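Local coordinates for protein tyrosinase (Aspergillus oryzae, PDB 6JU8) that probably oxidises L-tyrosine and L-dopa to L-dopaquinone with molecular oxygen at a dinuclear copper centre, at residues 107-112 with 427-432. The protein carries 1 engineered substitution. Sequence-based numbering, arbitrary orientation.
With CU (copper (II) ion), chain C.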
ATOM      1  N   HIS A 107     -13.085 -27.137   1.252  1.00  8.45           N
ATOM      2  CA  HIS A 107     -12.216 -26.184   0.566  1.00  8.38           C
ATOM      3  C   HIS A 107     -11.522 -26.798  -0.631  1.00  8.44           C
ATOM      4  O   HIS A 107     -11.246 -26.056  -1.598  1.00  9.26           O
ATOM      5  CB  HIS A 107     -11.207 -25.583   1.559  1.00  8.83           C
ATOM      6  CG  HIS A 107     -11.844 -24.613   2.497  1.00  9.40           C
ATOM      7  ND1 HIS A 107     -12.468 -24.968   3.687  1.00  9.65           N
ATOM      8  CD2 HIS A 107     -11.992 -23.269   2.422  1.00  9.80           C
ATOM      9  CE1 HIS A 107     -12.942 -23.877   4.290  1.00  9.81           C
ATOM     10  NE2 HIS A 107     -12.677 -22.828   3.535  1.00 10.59           N
ATOM     11  N   ARG A 108     -11.277 -28.107  -0.663  1.00  8.79           N
ATOM     12  CA  ARG A 108     -10.706 -28.746  -1.841  1.00  9.14           C
ATOM     13  C   ARG A 108     -11.623 -28.510  -3.029  1.00  8.58           C
ATOM     14  O   ARG A 108     -11.158 -28.164  -4.129  1.00 10.14           O
ATOM     15  CB  ARG A 108     -10.498 -30.243  -1.577  1.00  9.85           C
ATOM     16  CG  ARG A 108     -10.019 -30.999  -2.833  1.00 10.16           C
ATOM     17  CD  ARG A 108      -9.430 -32.368  -2.487  1.00 10.32           C
ATOM     18  NE  ARG A 108      -8.136 -32.233  -1.832  1.00  9.33           N
ATOM     19  CZ  ARG A 108      -7.463 -33.187  -1.221  1.00 10.04           C
ATOM     20  NH1 ARG A 108      -7.899 -34.442  -1.152  1.00 11.24           N
ATOM     21  NH2 ARG A 108      -6.295 -32.887  -0.649  1.00 10.25           N
ATOM     22  N   VAL A 109     -12.937 -28.704  -2.829  1.00  9.48           N
ATOM     23  CA  VAL A 109     -13.883 -28.490  -3.931  1.00  9.65           C
ATOM     24  C   VAL A 109     -13.955 -27.018  -4.290  1.00  9.26           C
ATOM     25  O   VAL A 109     -14.007 -26.649  -5.480  1.00  9.71           O
ATOM     26  CB  VAL A 109     -15.273 -29.047  -3.570  1.00 10.22           C
ATOM     27  CG1 VAL A 109     -16.244 -28.845  -4.742  1.00 12.04           C
ATOM     28  CG2 VAL A 109     -15.255 -30.533  -3.214  1.00 11.67           C
ATOM     29  N   TYR A 110     -13.949 -26.123  -3.303  1.00  8.69           N
ATOM     30  CA  TYR A 110     -14.052 -24.678  -3.565  1.00  9.26           C
ATOM     31  C   TYR A 110     -12.899 -24.200  -4.425  1.00  9.18           C
ATOM     32  O   TYR A 110     -13.123 -23.446  -5.392  1.00  9.86           O
ATOM     33  CB  TYR A 110     -14.057 -23.950  -2.230  1.00  9.31           C
ATOM     34  CG  TYR A 110     -14.496 -22.507  -2.224  1.00  8.78           C
ATOM     35  CD1 TYR A 110     -15.434 -21.993  -3.103  1.00  9.28           C
ATOM     36  CD2 TYR A 110     -13.956 -21.638  -1.269  1.00  8.88           C
ATOM     37  CE1 TYR A 110     -15.834 -20.667  -3.056  1.00  9.17           C
ATOM     38  CE2 TYR A 110     -14.369 -20.313  -1.178  1.00  8.44           C
ATOM     39  CZ  TYR A 110     -15.294 -19.826  -2.093  1.00  9.61           C
ATOM     40  OH  TYR A 110     -15.672 -18.505  -1.973  1.00 10.22           O
ATOM     41  N   VAL A 111     -11.676 -24.624  -4.091  1.00  9.48           N
ATOM     42  CA  VAL A 111     -10.504 -24.196  -4.875  1.00  9.70           C
ATOM     43  C   VAL A 111     -10.598 -24.735  -6.305  1.00  8.90           C
ATOM     44  O   VAL A 111     -10.251 -24.033  -7.260  1.00 10.80           O
ATOM     45  CB  VAL A 111      -9.216 -24.669  -4.196  1.00  9.19           C
ATOM     46  CG1 VAL A 111      -7.984 -24.436  -5.092  1.00 10.18           C
ATOM     47  CG2 VAL A 111      -9.015 -23.946  -2.867  1.00 11.25           C
ATOM     48  N   THR A 112     -11.095 -25.958  -6.469  1.00 10.17           N
ATOM     49  CA  THR A 112     -11.240 -26.552  -7.794  1.00  9.42           C
ATOM     50  C   THR A 112     -12.292 -25.802  -8.604  1.00  9.98           C
ATOM     51  O   THR A 112     -12.127 -25.598  -9.814  1.00 10.29           O
ATOM     52  CB  THR A 112     -11.650 -28.024  -7.655  1.00 12.84           C
ATOM     53  OG1 THR A 112     -10.572 -28.733  -7.027  1.00 18.78           O
ATOM     54  CG2 THR A 112     -11.879 -28.688  -9.008  1.00 18.79           C
ATOM     55  N   ASP A 427     -15.704 -38.186   0.202  1.00 12.26           N
ATOM     56  CA  ASP A 427     -15.036 -39.309  -0.464  1.00 12.02           C
ATOM     57  C   ASP A 427     -14.826 -39.048  -1.949  1.00 12.51           C
ATOM     58  O   ASP A 427     -13.915 -39.625  -2.549  1.00 14.69           O
ATOM     59  CB  ASP A 427     -15.873 -40.575  -0.285  1.00 15.81           C
ATOM     60  CG  ASP A 427     -15.686 -41.242   1.052  1.00 17.44           C
ATOM     61  OD1 ASP A 427     -14.679 -40.993   1.728  1.00 19.23           O
ATOM     62  OD2 ASP A 427     -16.516 -42.076   1.436  1.00 20.40           O
ATOM     63  N   ASP A 428     -15.622 -38.185  -2.576  1.00 13.24           N
ATOM     64  CA  ASP A 428     -15.467 -37.848  -3.991  1.00 13.98           C
ATOM     65  C   ASP A 428     -14.121 -37.201  -4.291  1.00 14.12           C
ATOM     66  O   ASP A 428     -13.622 -37.336  -5.408  1.00 14.57           O
ATOM     67  CB  ASP A 428     -16.564 -36.904  -4.485  1.00 14.10           C
ATOM     68  CG  ASP A 428     -17.951 -37.494  -4.373  1.00 14.53           C
ATOM     69  OD1 ASP A 428     -18.107 -38.727  -4.505  1.00 23.29           O
ATOM     70  OD2 ASP A 428     -18.910 -36.729  -4.147  1.00 17.22           O
ATOM     71  N   VAL A 429     -13.549 -36.539  -3.275  1.00 12.44           N
ATOM     72  CA  VAL A 429     -12.299 -35.812  -3.509  1.00 12.32           C
ATOM     73  C   VAL A 429     -11.157 -36.341  -2.668  1.00 10.90           C
ATOM     74  O   VAL A 429     -10.129 -35.668  -2.512  1.00 14.19           O
ATOM     75  CB  VAL A 429     -12.479 -34.288  -3.318  1.00 12.39           C
ATOM     76  CG1 VAL A 429     -13.522 -33.793  -4.305  1.00 14.37           C
ATOM     77  CG2 VAL A 429     -12.841 -33.955  -1.867  1.00 14.63           C
ATOM     78  N   LYS A 430     -11.283 -37.550  -2.123  1.00 12.55           N
ATOM     79  CA  LYS A 430     -10.165 -38.155  -1.378  1.00 11.60           C
ATOM     80  C   LYS A 430      -8.922 -38.223  -2.245  1.00 11.45           C
ATOM     81  O   LYS A 430      -7.799 -37.920  -1.822  1.00 13.54           O
ATOM     82  CB  LYS A 430     -10.589 -39.559  -0.913  1.00 13.70           C
ATOM     83  CG  LYS A 430      -9.511 -40.314  -0.140  1.00 15.60           C
ATOM     84  CD  LYS A 430      -9.834 -41.801  -0.074  0.52 18.27           C
ATOM     85  CE  LYS A 430     -10.896 -42.082   0.975  0.52 20.40           C
ATOM     86  NZ  LYS A 430     -11.183 -43.546   1.094  0.52 21.59           N
ATOM     87  N   ASP A 431      -9.104 -38.634  -3.508  1.00 12.01           N
ATOM     88  CA  ASP A 431      -7.992 -38.592  -4.459  1.00 12.42           C
ATOM     89  C   ASP A 431      -8.099 -37.300  -5.265  1.00 11.90           C
ATOM     90  O   ASP A 431      -8.957 -37.204  -6.155  1.00 13.40           O
ATOM     91  CB  ASP A 431      -8.035 -39.812  -5.385  1.00 15.91           C
ATOM     92  CG  ASP A 431      -6.839 -39.860  -6.317  1.00 18.15           C
ATOM     93  OD1 ASP A 431      -5.987 -38.946  -6.304  1.00 17.14           O
ATOM     94  OD2 ASP A 431      -6.770 -40.826  -7.102  1.00 30.10           O
ATOM     95  N   TRP A 432      -7.293 -36.321  -4.927  1.00 10.91           N
ATOM     96  CA  TRP A 432      -7.370 -35.013  -5.578  1.00 11.04           C
ATOM     97  C   TRP A 432      -7.108 -35.176  -7.073  1.00 11.04           C
ATOM     98  O   TRP A 432      -7.537 -34.338  -7.865  1.00 11.66           O
ATOM     99  CB  TRP A 432      -6.408 -34.017  -4.907  1.00 11.05           C
ATOM    100  CG  TRP A 432      -4.996 -34.525  -4.962  1.00 10.92           C
ATOM    101  CD1 TRP A 432      -4.077 -34.268  -5.944  1.00 12.54           C
ATOM    102  CD2 TRP A 432      -4.350 -35.376  -4.003  1.00 10.62           C
ATOM    103  NE1 TRP A 432      -2.893 -34.928  -5.640  1.00 11.74           N
ATOM    104  CE2 TRP A 432      -3.044 -35.608  -4.458  1.00 11.75           C
ATOM    105  CE3 TRP A 432      -4.781 -35.966  -2.798  1.00 11.17           C
ATOM    106  CZ2 TRP A 432      -2.127 -36.405  -3.754  1.00 11.49           C
ATOM    107  CZ3 TRP A 432      -3.870 -36.757  -2.111  1.00 11.42           C
ATOM    108  CH2 TRP A 432      -2.576 -36.971  -2.588  1.00 12.55           C
TER
HETATM  109 CU    CU C 501     -13.136 -21.137   4.492  0.51 14.86          CU
HETATM  110  O   HOH W   1     -11.505 -20.189   4.888  1.00 22.12           O
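Arg108 reaches off the copper-binding helix and hands NH1 to the carbonyl O of Val429, a hydrogen bond of 2.9 Å that is nearly straight (162° at the hydrogen) and lies in both the carbonyl and the guanidinium planes. CG stands anti to the backbone N (chi1 175°), near the side chain of Val429, and the chain bends only at chi3; its aliphatic part slides past Val429 in the opposite direction, Arg108 CD lying 3.7 Å from Val429 CB. Trp432 covers one guanidinium face with its CB, 3.8 Å above the plane and over the centre. Its indole is turned 63° from the guanidinium, and Trp432 CE3 lies 3.8 Å from Arg108 NH1, which sits at the ring edge near its plane. Beside this polar grip, Val109 CG2 meets Val429 CG1 at 3.8 Å, the two side chains crossing at about a right angle.

The buried arginine has further partners on helix 371-389: NE forms a salt bridge with Asp380, which probably balances its charge, and NH1 also bonds Gln387 OE1; with the Val429 bond these hold the guanidinium's rotation. Trp432 NE1 bonds Asp438. One residue earlier, His107 NE2 binds a copper ion at 2.0 Å, a site completed by His71, His98 and a water. The contact thus joins helix 103-129, one residue along from its copper ligand, to the loop between strand 420-423 and helix 448-456, with helix 371-389 packing against both Arg108 and Trp432.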